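Hypothetical protein (PDB 2H9F) probably isomerises methylaconitate as a member of the PrpF family in Pseudomonas aeruginosa. Local coordinates at residues T13-G18 and S380-M385; G22-R26 and F45-I49; H83-Y89 and V135-N141. All blocks are in the same frame, centred on the assembly; numbering follows the deposited sequence.

Interaction 1 of 3, residues T13-G18 and S380-M385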
loop_
_atom_site.group_PDB
_atom_site.type_symbol
_atom_site.label_atom_id
_atom_site.label_comp_id
_atom_site.label_asym_id
_atom_site.label_seq_id
_atom_site.Cartn_x
_atom_site.Cartn_y
_atom_site.Cartn_z
ATOM N N THR A 13 10.892 9.558 10.904
ATOM C CA THR A 13 9.610 10.222 10.772
ATOM C C THR A 13 9.003 9.788 9.438
ATOM O O THR A 13 9.653 9.821 8.365
ATOM C CB THR A 13 9.774 11.727 10.859
ATOM O OG1 THR A 13 10.554 12.015 12.033
ATOM C CG2 THR A 13 8.388 12.437 10.960
ATOM N N TYR A 14 7.743 9.381 9.520
ATOM C CA TYR A 14 7.037 8.949 8.348
ATOM C C TYR A 14 6.062 10.048 7.971
ATOM O O TYR A 14 5.166 10.400 8.743
ATOM C CB TYR A 14 6.359 7.615 8.643
ATOM C CG TYR A 14 5.683 6.941 7.473
ATOM C CD1 TYR A 14 6.368 6.625 6.316
ATOM C CD2 TYR A 14 4.350 6.626 7.525
ATOM C CE1 TYR A 14 5.739 5.969 5.226
ATOM C CE2 TYR A 14 3.715 5.976 6.452
ATOM C CZ TYR A 14 4.390 5.680 5.318
ATOM O OH TYR A 14 3.731 5.061 4.307
ATOM N N LEU A 15 6.282 10.622 6.794
ATOM C CA LEU A 15 5.529 11.812 6.363
ATOM C C LEU A 15 4.890 11.559 5.017
ATOM O O LEU A 15 5.462 10.875 4.139
ATOM C CB LEU A 15 6.444 13.015 6.089
ATOM C CG LEU A 15 7.150 13.769 7.200
ATOM C CD1 LEU A 15 8.561 13.342 7.261
ATOM C CD2 LEU A 15 7.049 15.300 6.942
ATOM N N ARG A 16 3.760 12.222 4.829
ATOM C CA ARG A 16 3.222 12.492 3.513
ATOM C C ARG A 16 3.774 13.803 3.023
ATOM O O ARG A 16 3.666 14.819 3.705
ATOM C CB ARG A 16 1.719 12.650 3.524
ATOM C CG ARG A 16 1.198 12.954 2.130
ATOM C CD ARG A 16 -0.289 13.218 2.052
ATOM N NE ARG A 16 -0.774 14.335 2.881
ATOM C CZ ARG A 16 -0.611 15.623 2.586
ATOM N NH1 ARG A 16 0.084 15.995 1.526
ATOM N NH2 ARG A 16 -1.117 16.531 3.393
ATOM N N GLY A 17 4.359 13.764 1.840
ATOM C CA GLY A 17 4.875 14.966 1.160
ATOM C C GLY A 17 4.212 15.007 -0.190
ATOM O O GLY A 17 4.450 14.147 -1.051
ATOM N N GLY A 18 3.355 15.986 -0.371
ATOM C CA GLY A 18 2.548 16.040 -1.570
ATOM C C GLY A 18 1.741 14.762 -1.708
ATOM O O GLY A 18 1.002 14.415 -0.809
ATOM N N SER A 380 1.407 20.306 0.054
ATOM C CA SER A 380 1.226 20.236 1.495
ATOM C C SER A 380 1.959 19.011 1.964
ATOM O O SER A 380 2.225 18.138 1.170
ATOM C CB SER A 380 -0.242 20.139 1.866
ATOM O OG SER A 380 -0.799 18.889 1.490
ATOM N N ALA A 381 2.235 18.956 3.260
ATOM C CA ALA A 381 2.930 17.834 3.905
ATOM C C ALA A 381 2.354 17.627 5.314
ATOM O O ALA A 381 1.881 18.562 5.946
ATOM C CB ALA A 381 4.348 18.120 4.007
ATOM N N ARG A 382 2.397 16.400 5.816
ATOM C CA ARG A 382 2.155 16.189 7.231
ATOM C C ARG A 382 2.828 14.927 7.753
ATOM O O ARG A 382 3.035 13.932 7.016
ATOM C CB ARG A 382 0.645 16.107 7.553
ATOM C CG ARG A 382 -0.095 15.043 6.860
ATOM C CD ARG A 382 -1.637 15.084 7.205
ATOM N NE ARG A 382 -1.872 14.409 8.428
ATOM C CZ ARG A 382 -2.334 13.173 8.571
ATOM N NH1 ARG A 382 -2.724 12.399 7.572
ATOM N NH2 ARG A 382 -2.464 12.718 9.794
ATOM N N ILE A 383 3.167 14.976 9.038
ATOM C CA ILE A 383 3.689 13.821 9.738
ATOM C C ILE A 383 2.576 12.819 9.988
ATOM O O ILE A 383 1.501 13.180 10.499
ATOM C CB ILE A 383 4.403 14.226 11.075
ATOM C CG1 ILE A 383 5.731 14.930 10.755
ATOM C CG2 ILE A 383 4.680 12.962 11.942
ATOM C CD1 ILE A 383 6.376 15.565 12.012
ATOM N N LEU A 384 2.825 11.567 9.628
ATOM C CA LEU A 384 1.854 10.487 9.859
ATOM C C LEU A 384 2.231 9.695 11.120
ATOM O O LEU A 384 1.408 9.316 11.913
ATOM C CB LEU A 384 1.844 9.539 8.620
ATOM C CG LEU A 384 1.524 10.196 7.258
ATOM C CD1 LEU A 384 1.637 9.226 6.101
ATOM C CD2 LEU A 384 0.195 10.821 7.279
HETATM N N MSE A 385 3.514 9.399 11.263
HETATM C CA MSE A 385 4.000 8.749 12.449
HETATM C C MSE A 385 5.449 9.168 12.717
HETATM O O MSE A 385 6.175 9.445 11.800
HETATM C CB MSE A 385 3.835 7.215 12.274
HETATM C CG MSE A 385 4.103 6.434 13.551
HETATM SE SE MSE A 385 3.749 4.523 13.346
HETATM C CE MSE A 385 4.099 4.095 15.119
#
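A classic beta bulge interrupts the antiparallel pairing of strands 7-17 and 369-386, where two residues, Leu384 and Met385, stand opposite the single Tyr14. Tyr14 O takes both amides of the bulge in its carbonyl plane, Leu384 N at 2.8 Å and Met385 N at 3.2 Å, while Tyr14 N is bonded to Met385 O. Beyond it the register has shifted by one, and Arg16 and Arg382 form a hydrogen-bonded pair through N and O of each. The extra residue, Leu384, lays CD1 obliquely against the Tyr14 ring, 3.9 Å from CE2. On the other face, Ile383 CG1 lies 3.6 Å from Thr13 CG2 and also meets Leu15 CG. Arg16 extends with CG anti to its N (chi1 179°), then bends at chi3, which brings its guanidinium end-on to Ser380: NH1 and NH2 both lie 3.0 Å from Ser380 OG, near the guanidinium plane. NH1 also bonds Gly18 O, and Arg16 NE forms a salt bridge with OD1 of Asp60 of the second subunit, an oxygen that also pairs with Arg382 NH1; together these bonds hold the group's rotation. Met385 pairs with a strand of that subunit, making this a bulged antiparallel sheet that continues across the dimer interface.

Interaction 2 of 3, residues G22-R26 and F45-I49. With SO4 (sulfate ion), chain H.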
loop_
_atom_site.group_PDB
_atom_site.type_symbol
_atom_site.label_atom_id
_atom_site.label_comp_id
_atom_site.label_asym_id
_atom_site.label_seq_id
_atom_site.Cartn_x
_atom_site.Cartn_y
_atom_site.Cartn_z
ATOM N N GLY A 22 6.947 8.937 2.494
ATOM C CA GLY A 22 8.332 8.529 2.613
ATOM C C GLY A 22 8.742 8.413 4.081
ATOM O O GLY A 22 8.103 8.979 4.972
ATOM N N VAL A 23 9.813 7.660 4.312
ATOM C CA VAL A 23 10.373 7.510 5.621
ATOM C C VAL A 23 11.558 8.446 5.627
ATOM O O VAL A 23 12.414 8.318 4.763
ATOM C CB VAL A 23 10.879 6.077 5.929
ATOM C CG1 VAL A 23 11.363 6.014 7.379
ATOM C CG2 VAL A 23 9.805 5.012 5.665
ATOM N N PHE A 24 11.558 9.396 6.575
ATOM C CA PHE A 24 12.559 10.438 6.662
ATOM C C PHE A 24 13.530 10.222 7.835
ATOM O O PHE A 24 13.136 9.907 8.960
ATOM C CB PHE A 24 11.906 11.823 6.781
ATOM C CG PHE A 24 11.308 12.344 5.514
ATOM C CD1 PHE A 24 10.178 11.752 4.952
ATOM C CD2 PHE A 24 11.805 13.482 4.932
ATOM C CE1 PHE A 24 9.616 12.236 3.807
ATOM C CE2 PHE A 24 11.236 13.985 3.794
ATOM C CZ PHE A 24 10.148 13.361 3.225
ATOM N N PHE A 25 14.813 10.409 7.531
ATOM C CA PHE A 25 15.860 10.297 8.518
ATOM C C PHE A 25 16.717 11.545 8.572
ATOM O O PHE A 25 17.058 12.083 7.536
ATOM C CB PHE A 25 16.801 9.150 8.126
ATOM C CG PHE A 25 16.129 7.835 8.023
ATOM C CD1 PHE A 25 15.528 7.444 6.845
ATOM C CD2 PHE A 25 16.086 6.981 9.119
ATOM C CE1 PHE A 25 14.870 6.207 6.747
ATOM C CE2 PHE A 25 15.492 5.718 9.014
ATOM C CZ PHE A 25 14.898 5.328 7.818
ATOM N N ARG A 26 17.132 11.947 9.769
ATOM C CA ARG A 26 18.324 12.811 9.884
ATOM C C ARG A 26 19.586 12.008 9.688
ATOM O O ARG A 26 19.716 10.913 10.244
ATOM C CB ARG A 26 18.416 13.447 11.243
ATOM C CG ARG A 26 17.111 14.016 11.750
ATOM C CD ARG A 26 17.301 14.862 12.970
ATOM N NE ARG A 26 17.927 14.136 14.058
ATOM C CZ ARG A 26 18.244 14.662 15.233
ATOM N NH1 ARG A 26 17.999 15.942 15.492
ATOM N NH2 ARG A 26 18.862 13.905 16.140
ATOM N N PHE A 45 17.795 0.811 3.745
ATOM C CA PHE A 45 16.567 1.371 3.221
ATOM C C PHE A 45 15.674 0.345 2.514
ATOM O O PHE A 45 14.443 0.354 2.647
ATOM C CB PHE A 45 16.907 2.557 2.334
ATOM C CG PHE A 45 17.417 3.764 3.099
ATOM C CD1 PHE A 45 17.352 3.825 4.480
ATOM C CD2 PHE A 45 17.856 4.875 2.424
ATOM C CE1 PHE A 45 17.808 4.908 5.158
ATOM C CE2 PHE A 45 18.259 5.982 3.105
ATOM C CZ PHE A 45 18.281 5.987 4.474
HETATM N N MSE A 46 16.306 -0.573 1.803
HETATM C CA MSE A 46 15.599 -1.759 1.269
HETATM C C MSE A 46 14.855 -2.422 2.416
HETATM O O MSE A 46 13.589 -2.639 2.406
HETATM C CB MSE A 46 16.641 -2.739 0.596
HETATM C CG MSE A 46 17.061 -2.347 -0.744
HETATM SE SE MSE A 46 18.322 -3.692 -1.263
HETATM C CE MSE A 46 19.791 -2.695 -2.189
ATOM N N ARG A 47 15.537 -2.596 3.533
ATOM C CA ARG A 47 14.938 -3.377 4.617
ATOM C C ARG A 47 13.847 -2.572 5.344
ATOM O O ARG A 47 12.783 -3.120 5.727
ATOM C CB ARG A 47 16.052 -3.913 5.542
ATOM C CG ARG A 47 15.619 -5.044 6.491
ATOM C CD ARG A 47 15.436 -6.446 5.838
ATOM N NE ARG A 47 14.322 -7.028 6.569
ATOM C CZ ARG A 47 14.310 -8.115 7.339
ATOM N NH1 ARG A 47 15.335 -8.971 7.464
ATOM N NH2 ARG A 47 13.162 -8.373 7.960
ATOM N N VAL A 48 14.070 -1.265 5.494
ATOM C CA VAL A 48 13.022 -0.410 6.136
ATOM C C VAL A 48 11.751 -0.470 5.340
ATOM O O VAL A 48 10.610 -0.528 5.903
ATOM C CB VAL A 48 13.530 1.065 6.265
ATOM C CG1 VAL A 48 12.415 2.054 6.488
ATOM C CG2 VAL A 48 14.565 1.137 7.399
ATOM N N ILE A 49 11.918 -0.348 4.028
ATOM C CA ILE A 49 10.808 -0.388 3.075
ATOM C C ILE A 49 10.113 -1.739 2.919
ATOM O O ILE A 49 8.861 -1.793 2.808
ATOM C CB ILE A 49 11.213 0.168 1.699
ATOM C CG1 ILE A 49 11.393 1.696 1.810
ATOM C CG2 ILE A 49 10.168 -0.152 0.629
ATOM C CD1 ILE A 49 10.170 2.452 2.363
HETATM S S SO4 H . 19.001 16.051 19.332
HETATM O O1 SO4 H . 17.606 16.136 18.891
HETATM O O2 SO4 H . 19.895 16.603 18.308
HETATM O O3 SO4 H . 19.140 16.823 20.568
HETATM O O4 SO4 H . 19.359 14.653 19.591
#
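Strand 22-26 and helix 45-49 run at 132° to each other, their axes 10.5 Å apart at the closest, and the space between the two backbones is bridged by apolar side chains alone. Val23 and Phe25 both point at the helix and are met by Phe45, Val48 and Ile49. The rings of Phe25 and Phe45 are nearly parallel, with planes at 19°, but their centroids are 5.0 Å apart and the rings are offset so far that little of one lies over the other. What touches is a corner: Phe45 CE1 sits over one face of the Phe25 ring, 3.6 Å from Phe25 CE1. The two side chains pass in opposite directions, and although the CB of Phe45 does not point at the strand, its ring swings in to reach it. Val48 comes next, three residues on. Its CG1, anti to the backbone N (chi1 162°), meets Val23 CG2 tip to tip at 4.0 Å, while its other methyl, CG2, lies 4.2 Å from Phe25 CZ and approaches that ring obliquely. Ile49 adds CD1, which slides alongside Val23 CG2 at 4.2 Å. Arg26 points elsewhere; its NE forms a salt bridge with Asp29 and NH1 a hydrogen bond to Ala119 O, with weak bonds to a sulfate ion, probably from the crystallisation liquor. Helix 39-49 thus packs on one side of the sheet, with Phe45 and Ile49 also touching strand 71-77 and Val48 strand 388-392, whereas the Phe24 side chain projects from the opposite side of the strand, where its ring meets Phe115 of helix 106-118.

Interaction 3 of 3, residues H83-Y89 and V135-N141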
loop_
_atom_site.group_PDB
_atom_site.type_symbol
_atom_site.label_atom_id
_atom_site.label_comp_id
_atom_site.label_asym_id
_atom_site.label_seq_id
_atom_site.Cartn_x
_atom_site.Cartn_y
_atom_site.Cartn_z
ATOM N N HIS A 83 22.358 27.561 2.002
ATOM C CA HIS A 83 21.353 26.533 2.136
ATOM C C HIS A 83 21.267 26.067 3.575
ATOM O O HIS A 83 22.236 26.092 4.301
ATOM C CB HIS A 83 21.707 25.373 1.192
ATOM C CG HIS A 83 21.554 25.711 -0.264
ATOM N ND1 HIS A 83 22.567 26.277 -1.015
ATOM C CD2 HIS A 83 20.491 25.582 -1.098
ATOM C CE1 HIS A 83 22.124 26.483 -2.249
ATOM N NE2 HIS A 83 20.878 26.048 -2.330
ATOM N N ASP A 84 20.077 25.661 3.974
ATOM C CA ASP A 84 19.827 25.112 5.296
ATOM C C ASP A 84 20.047 23.609 5.385
ATOM O O ASP A 84 20.619 23.149 6.366
ATOM C CB ASP A 84 18.392 25.436 5.721
ATOM C CG ASP A 84 18.173 26.925 5.811
ATOM O OD1 ASP A 84 18.918 27.568 6.597
ATOM O OD2 ASP A 84 17.346 27.442 5.037
ATOM N N VAL A 85 19.551 22.849 4.408
ATOM C CA VAL A 85 19.633 21.395 4.466
ATOM C C VAL A 85 20.041 20.800 3.143
ATOM O O VAL A 85 19.710 21.332 2.092
ATOM C CB VAL A 85 18.292 20.781 4.896
ATOM C CG1 VAL A 85 17.981 21.180 6.394
ATOM C CG2 VAL A 85 17.154 21.175 3.914
ATOM N N ASP A 86 20.780 19.695 3.197
ATOM C CA ASP A 86 20.946 18.828 2.044
ATOM C C ASP A 86 19.878 17.746 2.078
ATOM O O ASP A 86 19.627 17.140 3.115
ATOM C CB ASP A 86 22.319 18.175 2.028
ATOM C CG ASP A 86 23.426 19.151 1.801
ATOM O OD1 ASP A 86 23.137 20.290 1.378
ATOM O OD2 ASP A 86 24.608 18.794 2.042
ATOM N N TYR A 87 19.285 17.489 0.919
ATOM C CA TYR A 87 18.142 16.621 0.761
ATOM C C TYR A 87 18.483 15.561 -0.247
ATOM O O TYR A 87 18.789 15.842 -1.393
ATOM C CB TYR A 87 16.947 17.468 0.330
ATOM C CG TYR A 87 15.812 16.766 -0.364
ATOM C CD1 TYR A 87 15.304 15.592 0.123
ATOM C CD2 TYR A 87 15.225 17.310 -1.496
ATOM C CE1 TYR A 87 14.242 14.974 -0.508
ATOM C CE2 TYR A 87 14.173 16.682 -2.153
ATOM C CZ TYR A 87 13.690 15.512 -1.657
ATOM O OH TYR A 87 12.628 14.867 -2.268
ATOM N N LEU A 88 18.473 14.323 0.220
ATOM C CA LEU A 88 18.803 13.161 -0.585
ATOM C C LEU A 88 17.608 12.224 -0.594
ATOM O O LEU A 88 17.065 11.920 0.458
ATOM C CB LEU A 88 20.006 12.457 0.038
ATOM C CG LEU A 88 21.018 11.745 -0.851
ATOM C CD1 LEU A 88 21.558 12.626 -1.953
ATOM C CD2 LEU A 88 22.148 11.204 0.050
ATOM N N TYR A 89 17.217 11.749 -1.773
ATOM C CA TYR A 89 16.038 10.926 -1.936
ATOM C C TYR A 89 16.417 9.599 -2.622
ATOM O O TYR A 89 17.150 9.575 -3.625
ATOM C CB TYR A 89 15.018 11.749 -2.700
ATOM C CG TYR A 89 14.132 10.979 -3.598
ATOM C CD1 TYR A 89 13.209 10.078 -3.085
ATOM C CD2 TYR A 89 14.194 11.158 -4.972
ATOM C CE1 TYR A 89 12.364 9.351 -3.934
ATOM C CE2 TYR A 89 13.375 10.439 -5.830
ATOM C CZ TYR A 89 12.463 9.538 -5.310
ATOM O OH TYR A 89 11.635 8.834 -6.166
ATOM N N VAL A 135 12.761 27.729 4.067
ATOM C CA VAL A 135 13.709 26.641 4.174
ATOM C C VAL A 135 14.454 26.519 2.847
ATOM O O VAL A 135 13.850 26.272 1.825
ATOM C CB VAL A 135 13.036 25.306 4.539
ATOM C CG1 VAL A 135 14.090 24.231 4.689
ATOM C CG2 VAL A 135 12.208 25.436 5.806
ATOM N N ARG A 136 15.766 26.697 2.867
ATOM C CA ARG A 136 16.569 26.631 1.651
ATOM C C ARG A 136 17.168 25.226 1.479
ATOM O O ARG A 136 18.098 24.845 2.207
ATOM C CB ARG A 136 17.680 27.666 1.730
ATOM C CG ARG A 136 17.163 29.110 1.954
ATOM C CD ARG A 136 18.310 30.057 2.355
ATOM N NE ARG A 136 18.877 29.682 3.651
ATOM C CZ ARG A 136 20.023 30.130 4.148
ATOM N NH1 ARG A 136 20.764 31.007 3.491
ATOM N NH2 ARG A 136 20.432 29.705 5.330
ATOM N N ILE A 137 16.649 24.471 0.497
ATOM C CA ILE A 137 16.964 23.044 0.320
ATOM C C ILE A 137 17.936 22.865 -0.819
ATOM O O ILE A 137 17.713 23.377 -1.914
ATOM C CB ILE A 137 15.712 22.222 0.020
ATOM C CG1 ILE A 137 14.680 22.412 1.137
ATOM C CG2 ILE A 137 16.084 20.727 -0.168
ATOM C CD1 ILE A 137 13.229 22.001 0.781
ATOM N N TRP A 138 19.054 22.196 -0.552
ATOM C CA TRP A 138 19.954 21.771 -1.613
ATOM C C TRP A 138 19.553 20.360 -1.984
ATOM O O TRP A 138 19.729 19.462 -1.193
ATOM C CB TRP A 138 21.363 21.773 -1.117
ATOM C CG TRP A 138 22.356 21.367 -2.121
ATOM C CD1 TRP A 138 23.176 20.280 -2.063
ATOM C CD2 TRP A 138 22.689 22.059 -3.327
ATOM N NE1 TRP A 138 23.989 20.246 -3.160
ATOM C CE2 TRP A 138 23.718 21.331 -3.951
ATOM C CE3 TRP A 138 22.223 23.223 -3.933
ATOM C CZ2 TRP A 138 24.293 21.728 -5.168
ATOM C CZ3 TRP A 138 22.789 23.615 -5.141
ATOM C CH2 TRP A 138 23.818 22.868 -5.743
ATOM N N GLN A 139 18.940 20.201 -3.153
ATOM C CA GLN A 139 18.566 18.903 -3.680
ATOM C C GLN A 139 19.895 18.294 -4.084
ATOM O O GLN A 139 20.491 18.657 -5.088
ATOM C CB GLN A 139 17.588 19.046 -4.853
ATOM C CG GLN A 139 16.563 17.957 -4.977
ATOM C CD GLN A 139 17.214 16.590 -5.068
ATOM O OE1 GLN A 139 18.148 16.420 -5.853
ATOM N NE2 GLN A 139 16.725 15.597 -4.265
ATOM N N ALA A 140 20.359 17.377 -3.234
ATOM C CA ALA A 140 21.682 16.756 -3.357
ATOM C C ALA A 140 21.752 15.724 -4.498
ATOM O O ALA A 140 22.821 15.501 -5.038
ATOM C CB ALA A 140 22.101 16.125 -2.010
ATOM N N ASN A 141 20.614 15.135 -4.881
ATOM C CA ASN A 141 20.588 14.159 -5.998
ATOM C C ASN A 141 20.944 14.818 -7.286
ATOM O O ASN A 141 21.819 14.332 -7.984
ATOM C CB ASN A 141 19.223 13.439 -6.135
ATOM C CG ASN A 141 18.782 12.734 -4.803
ATOM O OD1 ASN A 141 18.271 13.392 -3.897
ATOM N ND2 ASN A 141 19.017 11.426 -4.692
#
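A salt bridge between Asp84 and Arg136 closes the start of this strand pair. Arg136 grips the carboxylate side-on, NH2 to OD1 at 2.9 Å and NE to OD2 at 3.0 Å. Both oxygens lie near the guanidinium plane, yet the nitrogens meet them from above the carboxylate plane, because the two flat groups are turned 56° apart. OD2 also accepts Arg136 N on its anti lone pair at 2.8 Å. With Asp84 N returning a bond to Arg136 O, the side chain and backbone of each residue are tied to the other, and the bend at chi3 of Arg136 (-65°) turns the NE/NH2 edge of its guanidinium to the carboxylate. Beside them the edge of Trp138 is directed at the face of His83 in a T-shaped pair, CE3 lying 3.5 Å from NE2 with the planes at 67°; His83 NE2 is bonded to Thr145. At the opposite end Asn141 carries the pairing beyond the last bridge. Its OD1 accepts Tyr89 N at 2.9 Å on a lone pair, and also Gln139 NE2 at 2.7 Å, a bond that holds the Gln139 amide in place with NE2 over one face of the Tyr87 ring. Between the two ends run regular backbone bonds. Val85, Tyr87 and Ile137 share one face, Tyr87 CB meeting Ile137 CG2 at 3.4 Å; there Val85 and Tyr87 touch helix 106-118, and Tyr87 OH is bonded to Cys105 O. Asp86 lies alongside Trp138 on the other face, its OD1 bonded to Ser78. The whole is a parallel strand pair, 85-89 with 135-139, prolonged at both ends by side-chain-to-backbone bonds.

Interactions 1 and 2 share a border: strands 7-17 and 20-26 follow each other in the chain and pair antiparallel, with Thr13 O 2.6 Å from Phe24 N and Leu15 O 2.9 Å from Gly22 N, both probable hydrogen bonds. Their centres are 13 Å apart. Strand 71-77 links interaction 2 to interaction 3, since it pairs with both 20-26 and 85-92; the nearest atoms of these two contacts are about 5 Å apart. Helix 106-118 touches side chains from all three. Interaction 1 alone has extensive contact with the second subunit, and its Arg382 side chain is about 12 Å from a bound cobalt ion. The Arg136 side chain of interaction 3 lies about 5 Å from a sulfate.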